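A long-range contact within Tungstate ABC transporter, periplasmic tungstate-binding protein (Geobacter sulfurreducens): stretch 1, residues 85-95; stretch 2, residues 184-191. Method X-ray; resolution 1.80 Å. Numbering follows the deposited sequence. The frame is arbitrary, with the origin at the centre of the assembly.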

# COMPACT_ATOMS: atom_id res chain seq x y z
N ASP A 85 -3.27 -1.88 7.76
CA ASP A 85 -4.73 -1.84 7.76
C ASP A 85 -5.25 -0.45 7.37
O ASP A 85 -4.49 0.49 7.32
CB ASP A 85 -5.29 -2.27 9.09
CG ASP A 85 -4.93 -1.35 10.22
OD1 ASP A 85 -5.83 -0.87 10.93
OD2 ASP A 85 -3.76 -1.08 10.40
N PHE A 86 -6.55 -0.34 7.10
CA PHE A 86 -7.06 0.92 6.63
C PHE A 86 -7.76 1.69 7.75
O PHE A 86 -8.55 1.12 8.50
CB PHE A 86 -8.02 0.72 5.48
CG PHE A 86 -7.34 0.31 4.21
CD1 PHE A 86 -6.53 1.19 3.53
CD2 PHE A 86 -7.60 -0.93 3.66
CE1 PHE A 86 -5.93 0.82 2.33
CE2 PHE A 86 -7.00 -1.32 2.49
CZ PHE A 86 -6.18 -0.42 1.81
N VAL A 87 -7.55 3.00 7.78
CA VAL A 87 -8.24 3.86 8.74
C VAL A 87 -8.80 5.11 8.02
O VAL A 87 -8.43 5.43 6.89
CB VAL A 87 -7.25 4.31 9.91
CG1 VAL A 87 -6.70 3.10 10.79
CG2 VAL A 87 -6.08 5.10 9.37
N ILE A 88 -9.75 5.81 8.65
CA ILE A 88 -10.24 7.06 8.13
C ILE A 88 -9.71 8.15 9.08
O ILE A 88 -9.91 8.12 10.32
CB ILE A 88 -11.80 7.14 7.96
CG1 ILE A 88 -12.31 5.93 7.13
CG2 ILE A 88 -12.22 8.55 7.31
CD1 ILE A 88 -13.81 5.68 7.08
N VAL A 89 -9.00 9.10 8.48
CA VAL A 89 -8.49 10.23 9.17
C VAL A 89 -9.22 11.50 8.73
O VAL A 89 -9.80 11.59 7.65
CB VAL A 89 -6.93 10.42 8.98
CG1 VAL A 89 -6.09 9.21 9.60
CG2 VAL A 89 -6.57 10.73 7.54
N GLY A 90 -9.16 12.49 9.59
CA GLY A 90 -9.80 13.75 9.34
C GLY A 90 -9.48 14.77 10.43
O GLY A 90 -8.75 14.48 11.36
N PRO A 91 -10.04 15.96 10.34
CA PRO A 91 -9.79 17.00 11.32
C PRO A 91 -10.14 16.63 12.75
O PRO A 91 -11.09 15.95 12.95
CB PRO A 91 -10.69 18.12 10.84
CG PRO A 91 -11.56 17.54 9.91
CD PRO A 91 -10.92 16.42 9.29
N LYS A 92 -9.38 17.07 13.72
CA LYS A 92 -9.56 16.57 15.06
C LYS A 92 -10.90 16.90 15.70
O LYS A 92 -11.24 16.34 16.71
CB LYS A 92 -8.41 16.93 15.96
CG LYS A 92 -8.38 18.31 16.52
CD LYS A 92 -7.28 18.35 17.51
CE LYS A 92 -6.90 19.72 17.93
NZ LYS A 92 -6.70 19.70 19.39
N ASN A 93 -11.65 17.79 15.08
CA ASN A 93 -12.98 18.16 15.52
C ASN A 93 -14.11 17.52 14.71
O ASN A 93 -15.25 17.86 14.86
CB ASN A 93 -13.10 19.68 15.58
CG ASN A 93 -13.48 20.28 14.30
OD1 ASN A 93 -14.26 21.18 14.24
ND2 ASN A 93 -12.93 19.77 13.25
N ASP A 94 -13.75 16.61 13.82
CA ASP A 94 -14.64 15.67 13.21
C ASP A 94 -16.03 16.22 12.97
O ASP A 94 -16.93 15.82 13.61
CB ASP A 94 -14.70 14.44 14.11
CG ASP A 94 -15.56 13.34 13.56
OD1 ASP A 94 -15.93 13.37 12.42
OD2 ASP A 94 -15.88 12.47 14.31
N PRO A 95 -16.18 17.13 12.02
CA PRO A 95 -17.47 17.79 11.80
C PRO A 95 -18.57 16.85 11.33
O PRO A 95 -19.76 17.09 11.60
CB PRO A 95 -17.18 18.80 10.68
CG PRO A 95 -15.73 18.94 10.63
CD PRO A 95 -15.10 17.74 11.21
N ASP A 184 -1.85 17.22 10.85
CA ASP A 184 -2.52 17.34 12.16
C ASP A 184 -3.85 16.56 12.17
O ASP A 184 -4.59 16.65 13.13
CB ASP A 184 -2.77 18.82 12.53
CG ASP A 184 -3.62 19.57 11.51
OD1 ASP A 184 -3.97 18.98 10.49
OD2 ASP A 184 -3.96 20.75 11.73
N LEU A 185 -4.17 15.82 11.10
CA LEU A 185 -5.33 14.92 11.05
C LEU A 185 -5.13 13.77 12.04
O LEU A 185 -3.99 13.38 12.36
CB LEU A 185 -5.57 14.36 9.65
CG LEU A 185 -5.73 15.38 8.50
CD1 LEU A 185 -5.89 14.76 7.13
CD2 LEU A 185 -6.84 16.36 8.81
N VAL A 186 -6.23 13.24 12.54
CA VAL A 186 -6.20 12.20 13.52
C VAL A 186 -7.05 11.06 12.98
O VAL A 186 -7.93 11.27 12.16
CB VAL A 186 -6.77 12.68 14.87
CG1 VAL A 186 -5.89 13.78 15.51
CG2 VAL A 186 -8.18 13.14 14.70
N ILE A 187 -6.81 9.85 13.50
CA ILE A 187 -7.64 8.70 13.20
C ILE A 187 -9.01 8.89 13.87
O ILE A 187 -9.14 8.95 15.11
CB ILE A 187 -6.96 7.34 13.67
CG1 ILE A 187 -5.58 7.12 13.03
CG2 ILE A 187 -7.84 6.12 13.43
CD1 ILE A 187 -4.82 5.93 13.68
N LEU A 188 -10.04 8.92 13.03
CA LEU A 188 -11.43 9.03 13.52
C LEU A 188 -12.19 7.74 13.38
O LEU A 188 -13.16 7.49 14.10
CB LEU A 188 -12.12 10.18 12.79
CG LEU A 188 -11.50 11.54 13.13
CD1 LEU A 188 -11.88 12.52 12.02
CD2 LEU A 188 -11.97 12.06 14.52
N PHE A 189 -11.81 6.90 12.43
CA PHE A 189 -12.36 5.55 12.37
C PHE A 189 -11.31 4.52 12.06
O PHE A 189 -10.55 4.67 11.11
CB PHE A 189 -13.44 5.40 11.29
CG PHE A 189 -14.01 4.03 11.27
CD1 PHE A 189 -15.06 3.71 12.13
CD2 PHE A 189 -13.47 3.04 10.46
CE1 PHE A 189 -15.55 2.42 12.17
CE2 PHE A 189 -13.97 1.73 10.51
CZ PHE A 189 -15.02 1.44 11.36
N GLN A 190 -11.30 3.45 12.87
CA GLN A 190 -10.46 2.30 12.62
C GLN A 190 -11.18 0.98 12.93
O GLN A 190 -12.12 0.94 13.72
CB GLN A 190 -9.18 2.42 13.42
CG GLN A 190 -9.36 2.68 14.93
CD GLN A 190 -8.00 2.94 15.54
OE1 GLN A 190 -7.11 2.15 15.35
NE2 GLN A 190 -7.81 4.08 16.21
N GLY A 191 -10.76 -0.07 12.22
CA GLY A 191 -11.36 -1.42 12.34
C GLY A 191 -10.99 -2.07 13.67
O GLY A 191 -10.74 -3.28 13.70
O HOH W 1 -8.67 -0.72 10.45
O HOH W 2 -7.24 18.18 12.92

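How do the two backbones run past each other? The strand that includes Val87, Ile88 and Val89 pairs antiparallel with the strand that includes Ile187 and Phe189, their axes closing to 4.5 Å and their N-to-C directions 132° apart. Two bridge pairs carry four of the five direct hydrogen bonds. Ile88 N donates to Phe189 O at 2.8 Å, and Phe189 N returns a bond to Ile88 O at 3.1 Å. Farther along, Gly90 N donates to Val186 O at 3.1 Å and Val186 N to Gly90 O at 3.0 Å. Between them Val89 faces Ile187 as a non-hydrogen-bonded pair, and Val89 CA lies 3.2 Å from Val186 O in a CA-H...O contact.

What happens to the extra residue, Leu188? The register shifts by one between Ile88 and Val89, a beta bulge that leaves Leu188 without a partner of its own. Its amide is nevertheless satisfied: Leu188 N donates to Ile88 O at 2.8 Å, so this one carbonyl accepts from two successive amides. The phi/psi of Leu188, -107/-26, departs from extended strand geometry, and its CA-to-CB bond points toward the other stretch. Its side chain reaches Gly90, with Leu188 CD1 3.6 Å from Gly90 CA, and an ideal CB on that glycine would come within a tight 3.0 Å of the same methyl. Leu188 CD1 also lies 3.6 Å from Pro91 O, while Leu188 CD2 packs 3.6 Å from Asp94 CB. Asp94 closes a type I turn that starts at Pro91, in which Asp94 N donates to Pro91 O at 2.9 Å.

Which side chains meet on each face of the sheet? Val87, Val89 and Ile187 share one face, where branched aliphatic groups pack together: Val87 CB is 4.0 Å from Ile187 CG2, and Val89 CG1 is 4.0 Å from Ile187 CG1. The aliphatic CB of Gln190 joins them, 3.7 Å from Val87 CG1. Leu185 extends this apolar patch, its CD1 4.1 Å from Val89 CG2 and its CD2 4.1 Å from Pro91 CD. On the other face Ile88 meets Phe189, with Ile88 CB 4.1 Å from Phe189 CB and Ile88 CD1 approaching the aromatic ring obliquely.

How are the ends of the contact joined? Water takes over where direct bonds are lacking. One molecule accepts from Gly191 N at 2.8 Å and donates to Phe86 O at 2.7 Å and Asp85 OD1 at 2.9 Å, spanning a gap too wide for a direct bond. At the opposite end another accepts from Lys92 N at 2.5 Å and donates to Asp184 O at 3.1 Å.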